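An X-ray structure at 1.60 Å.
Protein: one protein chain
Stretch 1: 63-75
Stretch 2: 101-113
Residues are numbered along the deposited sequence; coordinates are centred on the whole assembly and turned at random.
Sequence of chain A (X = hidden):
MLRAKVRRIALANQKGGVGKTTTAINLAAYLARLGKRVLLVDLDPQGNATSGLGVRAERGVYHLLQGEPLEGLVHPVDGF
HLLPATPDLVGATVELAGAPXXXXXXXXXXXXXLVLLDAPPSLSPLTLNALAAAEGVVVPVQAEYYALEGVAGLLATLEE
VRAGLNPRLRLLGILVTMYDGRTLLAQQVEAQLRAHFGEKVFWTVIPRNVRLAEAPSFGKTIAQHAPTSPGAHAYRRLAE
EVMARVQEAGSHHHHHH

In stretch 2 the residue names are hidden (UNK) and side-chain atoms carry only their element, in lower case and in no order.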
# COMPACT_ATOMS: atom_id res chain seq x y z
N HIS A 63 17.81 -12.36 31.52
CA HIS A 63 17.95 -13.70 32.07
C HIS A 63 18.16 -14.71 30.95
O HIS A 63 18.77 -15.76 31.16
CB HIS A 63 16.71 -14.04 32.89
CG HIS A 63 16.46 -13.09 34.01
ND1 HIS A 63 17.30 -12.99 35.10
CD2 HIS A 63 15.49 -12.16 34.20
CE1 HIS A 63 16.86 -12.05 35.91
NE2 HIS A 63 15.76 -11.53 35.39
N LEU A 64 17.64 -14.40 29.77
CA LEU A 64 17.80 -15.28 28.62
C LEU A 64 19.29 -15.33 28.29
O LEU A 64 19.85 -16.39 28.03
CB LEU A 64 17.03 -14.75 27.42
CG LEU A 64 17.10 -15.63 26.17
CD1 LEU A 64 16.29 -16.89 26.40
CD2 LEU A 64 16.58 -14.86 24.97
N LEU A 65 19.91 -14.15 28.29
CA LEU A 65 21.34 -14.04 28.01
C LEU A 65 22.07 -14.53 29.25
O LEU A 65 23.23 -14.92 29.19
CB LEU A 65 21.71 -12.58 27.74
CG LEU A 65 20.96 -11.89 26.59
CD1 LEU A 65 21.23 -10.40 26.63
CD2 LEU A 65 21.39 -12.50 25.27
N GLN A 66 21.36 -14.50 30.37
CA GLN A 66 21.88 -14.92 31.66
C GLN A 66 21.68 -16.42 31.89
O GLN A 66 21.80 -16.91 33.02
CB GLN A 66 21.22 -14.09 32.77
CG GLN A 66 21.60 -14.44 34.19
CD GLN A 66 21.38 -13.29 35.16
OE1 GLN A 66 20.30 -12.70 35.22
NE2 GLN A 66 22.42 -12.96 35.93
N GLY A 67 21.37 -17.15 30.82
CA GLY A 67 21.19 -18.59 30.92
C GLY A 67 19.80 -19.17 31.07
O GLY A 67 19.51 -20.22 30.49
N GLU A 68 18.93 -18.51 31.83
CA GLU A 68 17.57 -19.01 32.06
C GLU A 68 16.77 -19.26 30.78
O GLU A 68 16.66 -18.39 29.91
CB GLU A 68 16.82 -18.04 32.97
CG GLU A 68 17.56 -17.74 34.27
CD GLU A 68 16.73 -16.98 35.27
OE1 GLU A 68 16.16 -15.93 34.90
OE2 GLU A 68 16.64 -17.42 36.44
N PRO A 69 16.18 -20.47 30.65
CA PRO A 69 15.37 -20.93 29.51
C PRO A 69 14.25 -20.00 29.04
O PRO A 69 13.57 -19.36 29.85
CB PRO A 69 14.83 -22.27 30.01
CG PRO A 69 15.95 -22.77 30.86
CD PRO A 69 16.32 -21.54 31.65
N LEU A 70 14.06 -19.95 27.73
CA LEU A 70 13.04 -19.10 27.10
C LEU A 70 11.62 -19.45 27.49
O LEU A 70 10.85 -18.58 27.89
CB LEU A 70 13.16 -19.18 25.58
CG LEU A 70 12.13 -18.40 24.76
CD1 LEU A 70 12.26 -16.91 25.05
CD2 LEU A 70 12.33 -18.68 23.27
N GLU A 71 11.27 -20.73 27.36
CA GLU A 71 9.92 -21.19 27.67
C GLU A 71 9.36 -20.70 29.00
O GLU A 71 8.14 -20.55 29.14
CB GLU A 71 9.86 -22.72 27.64
CG GLU A 71 10.22 -23.32 26.29
CD GLU A 71 9.86 -24.79 26.19
OE1 GLU A 71 8.65 -25.11 26.23
OE2 GLU A 71 10.78 -25.63 26.08
N GLY A 72 10.23 -20.44 29.96
CA GLY A 72 9.78 -19.98 31.26
C GLY A 72 9.85 -18.47 31.43
O GLY A 72 9.57 -17.95 32.51
N LEU A 73 10.22 -17.77 30.36
CA LEU A 73 10.34 -16.32 30.40
C LEU A 73 9.29 -15.60 29.55
O LEU A 73 8.96 -14.44 29.81
CB LEU A 73 11.74 -15.90 29.93
CG LEU A 73 12.90 -16.27 30.86
CD1 LEU A 73 14.23 -16.03 30.15
CD2 LEU A 73 12.82 -15.45 32.13
N VAL A 74 8.78 -16.28 28.53
CA VAL A 74 7.78 -15.69 27.65
C VAL A 74 6.42 -15.48 28.30
O VAL A 74 5.97 -16.30 29.11
CB VAL A 74 7.58 -16.54 26.38
CG1 VAL A 74 8.88 -16.64 25.61
CG2 VAL A 74 7.08 -17.93 26.75
N HIS A 75 5.77 -14.37 27.95
CA HIS A 75 4.44 -14.02 28.46
C HIS A 75 3.44 -14.04 27.32
O HIS A 75 3.64 -13.38 26.30
CB HIS A 75 4.45 -12.61 29.06
CG HIS A 75 5.18 -12.50 30.37
ND1 HIS A 75 6.51 -12.85 30.51
CD2 HIS A 75 4.78 -12.04 31.58
CE1 HIS A 75 6.89 -12.60 31.75
NE2 HIS A 75 5.86 -12.12 32.42
N UNK A 101 27.27 -11.25 18.90
CA UNK A 101 26.47 -12.43 18.56
C UNK A 101 25.86 -13.10 19.78
O UNK A 101 25.39 -14.24 19.70
c UNK A 101 28.01 -12.81 16.60
o UNK A 101 28.31 -14.02 18.66
c UNK A 101 27.32 -13.47 17.79
N UNK A 102 25.86 -12.40 20.90
CA UNK A 102 25.31 -12.94 22.14
C UNK A 102 23.86 -13.37 21.95
O UNK A 102 23.54 -14.57 21.99
c UNK A 102 25.41 -11.91 23.24
N UNK A 103 22.99 -12.39 21.75
CA UNK A 103 21.57 -12.65 21.57
C UNK A 103 21.33 -13.80 20.60
O UNK A 103 20.59 -14.73 20.91
c UNK A 103 19.36 -11.49 20.77
c UNK A 103 18.64 -11.93 22.02
c UNK A 103 20.87 -11.39 21.04
c UNK A 103 18.84 -10.14 20.29
N UNK A 104 21.97 -13.74 19.44
CA UNK A 104 21.82 -14.78 18.43
C UNK A 104 22.00 -16.19 18.97
O UNK A 104 21.16 -17.07 18.73
c UNK A 104 25.87 -14.71 14.46
c UNK A 104 23.49 -15.12 14.95
n UNK A 104 24.92 -15.28 15.20
n UNK A 104 27.15 -14.92 14.75
c UNK A 104 22.65 -15.53 16.14
c UNK A 104 22.80 -14.55 17.29
n UNK A 104 25.55 -13.93 13.44
N UNK A 105 23.08 -16.42 19.70
CA UNK A 105 23.36 -17.75 20.25
C UNK A 105 22.44 -18.12 21.41
O UNK A 105 22.32 -19.29 21.75
o UNK A 105 24.96 -19.00 18.21
c UNK A 105 24.82 -17.83 20.69
o UNK A 105 26.45 -17.59 17.39
c UNK A 105 25.73 -18.02 18.33
c UNK A 105 25.82 -17.30 19.67
N UNK A 106 21.80 -17.11 22.01
CA UNK A 106 20.91 -17.35 23.13
C UNK A 106 19.44 -17.40 22.72
O UNK A 106 18.57 -17.65 23.55
c UNK A 106 21.12 -16.29 24.20
N UNK A 107 19.17 -17.15 21.44
CA UNK A 107 17.80 -17.17 20.94
C UNK A 107 17.38 -18.55 20.43
O UNK A 107 17.36 -18.80 19.23
c UNK A 107 16.29 -14.40 20.96
c UNK A 107 17.60 -13.83 18.91
c UNK A 107 17.56 -14.67 20.18
c UNK A 107 17.63 -16.15 19.81
N UNK A 108 17.05 -19.44 21.36
CA UNK A 108 16.61 -20.78 20.98
C UNK A 108 15.10 -20.72 20.77
O UNK A 108 14.33 -21.26 21.55
c UNK A 108 18.45 -23.34 25.74
n UNK A 108 18.33 -22.58 24.65
n UNK A 108 17.97 -22.91 26.91
c UNK A 108 18.48 -21.93 22.27
n UNK A 108 19.04 -24.52 25.67
c UNK A 108 16.98 -21.78 22.07
c UNK A 108 18.82 -22.97 23.33
N UNK A 109 14.71 -20.03 19.70
CA UNK A 109 13.31 -19.83 19.35
C UNK A 109 12.86 -20.68 18.17
O UNK A 109 11.94 -20.31 17.44
o UNK A 109 14.45 -16.66 18.02
c UNK A 109 13.09 -18.36 19.00
c UNK A 109 14.09 -17.85 17.97
o UNK A 109 14.51 -18.65 17.11
N UNK A 110 13.52 -21.82 17.97
CA UNK A 110 13.17 -22.69 16.85
C UNK A 110 11.70 -23.10 16.83
O UNK A 110 11.21 -23.61 15.82
c UNK A 110 14.31 -24.57 18.22
c UNK A 110 15.29 -23.77 19.07
o UNK A 110 14.96 -23.48 20.24
o UNK A 110 16.39 -23.44 18.58
c UNK A 110 14.07 -23.94 16.85
N UNK A 111 11.00 -22.87 17.93
CA UNK A 111 9.59 -23.24 17.99
C UNK A 111 8.64 -22.21 17.40
O UNK A 111 7.43 -22.43 17.33
N UNK A 112 9.18 -21.07 16.96
CA UNK A 112 8.36 -20.02 16.38
C UNK A 112 8.52 -19.89 14.87
O UNK A 112 9.55 -20.26 14.31
c UNK A 112 7.06 -18.43 18.96
c UNK A 112 6.75 -18.41 20.31
c UNK A 112 8.69 -18.68 17.05
o UNK A 112 7.46 -18.56 22.59
c UNK A 112 9.07 -18.76 20.84
c UNK A 112 7.76 -18.57 21.25
c UNK A 112 9.37 -18.78 19.48
c UNK A 112 8.37 -18.62 18.52
N UNK A 113 7.49 -19.37 14.22
CA UNK A 113 7.53 -19.15 12.78
C UNK A 113 8.27 -17.83 12.55
O UNK A 113 9.11 -17.72 11.66
o UNK A 113 5.86 -21.31 11.68
c UNK A 113 6.12 -19.02 12.20
c UNK A 113 5.36 -20.32 12.24
o UNK A 113 4.25 -20.34 12.82

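Position 101 carries three side-chain atoms, a carbon bearing one oxygen and one carbon, and lies out of reach of stretch 1; the branched hydroxyl pattern is that of Thr-101. It occupies the N-cap position, although its side chain makes no capping bond. Position 102 has a single side-chain carbon, directed toward stretch 1, while its backbone C lies 4.2 Å from Leu-65 CD2. One carbon alone means Ala-102.

At position 103 four carbons fork at the second, and the CA is 3.7 Å from Leu-65 CD2. The fork one carbon beyond CB identifies Leu-103, whose CD1 approaches Leu-65 CD2 to 4.3 Å. Position 104 shows three carbons, a nitrogen and then a carbon carrying two more nitrogens, a guanidinium; its CA-to-CB bond points away from stretch 1, and this is Arg-104. Position 105 has three carbons, the third bearing two oxygens, and touches nothing on stretch 1. This is Glu-105, and its OE1 lies 3.5 Å from Arg-104 NE in a salt bridge between neighbours on the helix.

Position 106 again has one carbon, a CB 3.9 Å from Leu-65 CD2, and its backbone O lies 3.6 Å from Leu-64 CG. It is Ala-106, and here the backbones run close: its CA is 5.9 Å from Leu-65 CA. Position 107 has four carbons forked at the second. Its CB points away, but one terminal carbon returns to within 4.0 Å of Leu-64 CD2, and the residue is Leu-107, the first to leave helical backbone angles.

Position 108 repeats the three carbons, nitrogen and two-nitrogen carbon of a guanidinium. One terminal nitrogen comes within 4.2 Å of Pro-69 CA, which sits at the edge of the group, near its plane; this is Arg-108. Its backbone O is 3.7 Å from Leu-70 CD2. Position 109 has two carbons, the second with two oxygens, and its CB lies 4.3 Å from Leu-70 CD2. It is Asp-109, with both carboxylate oxygens hydrogen-bonded elsewhere in the structure.

Position 110 has three carbons ending in two oxygens and makes no contact with stretch 1: Glu-110. Position 111 has no side-chain atoms and is Gly-111. Position 112 bears a carbon and a six-carbon ring with one oxygen; the oxygen is 3.9 Å from Val-74 CG1. The hydroxylated ring is Tyr-112, whose backbone N donates to Asp-109 O at 2.9 Å, closing a type I turn. Leu-70 CD2 meets the ring edge, 4.1 Å from Tyr-112 CE2. Position 113, two carbons with two terminal oxygens, is remote from stretch 1 and is Asp-113.

The contact buries 445 Å² without a hydrogen bond across it. Leu-64 and Leu-65 pack against the helix and its end, whereas Leu-70 fits beside the turn, touching both its backbone and the tyrosine. Pro-69 and Arg-108 extend the contact at its exposed margin. The contact is one of van der Waals packing, chiefly by leucine side chains of stretch 1.

Stretch 2 (101-113) TALREALRDEGYD
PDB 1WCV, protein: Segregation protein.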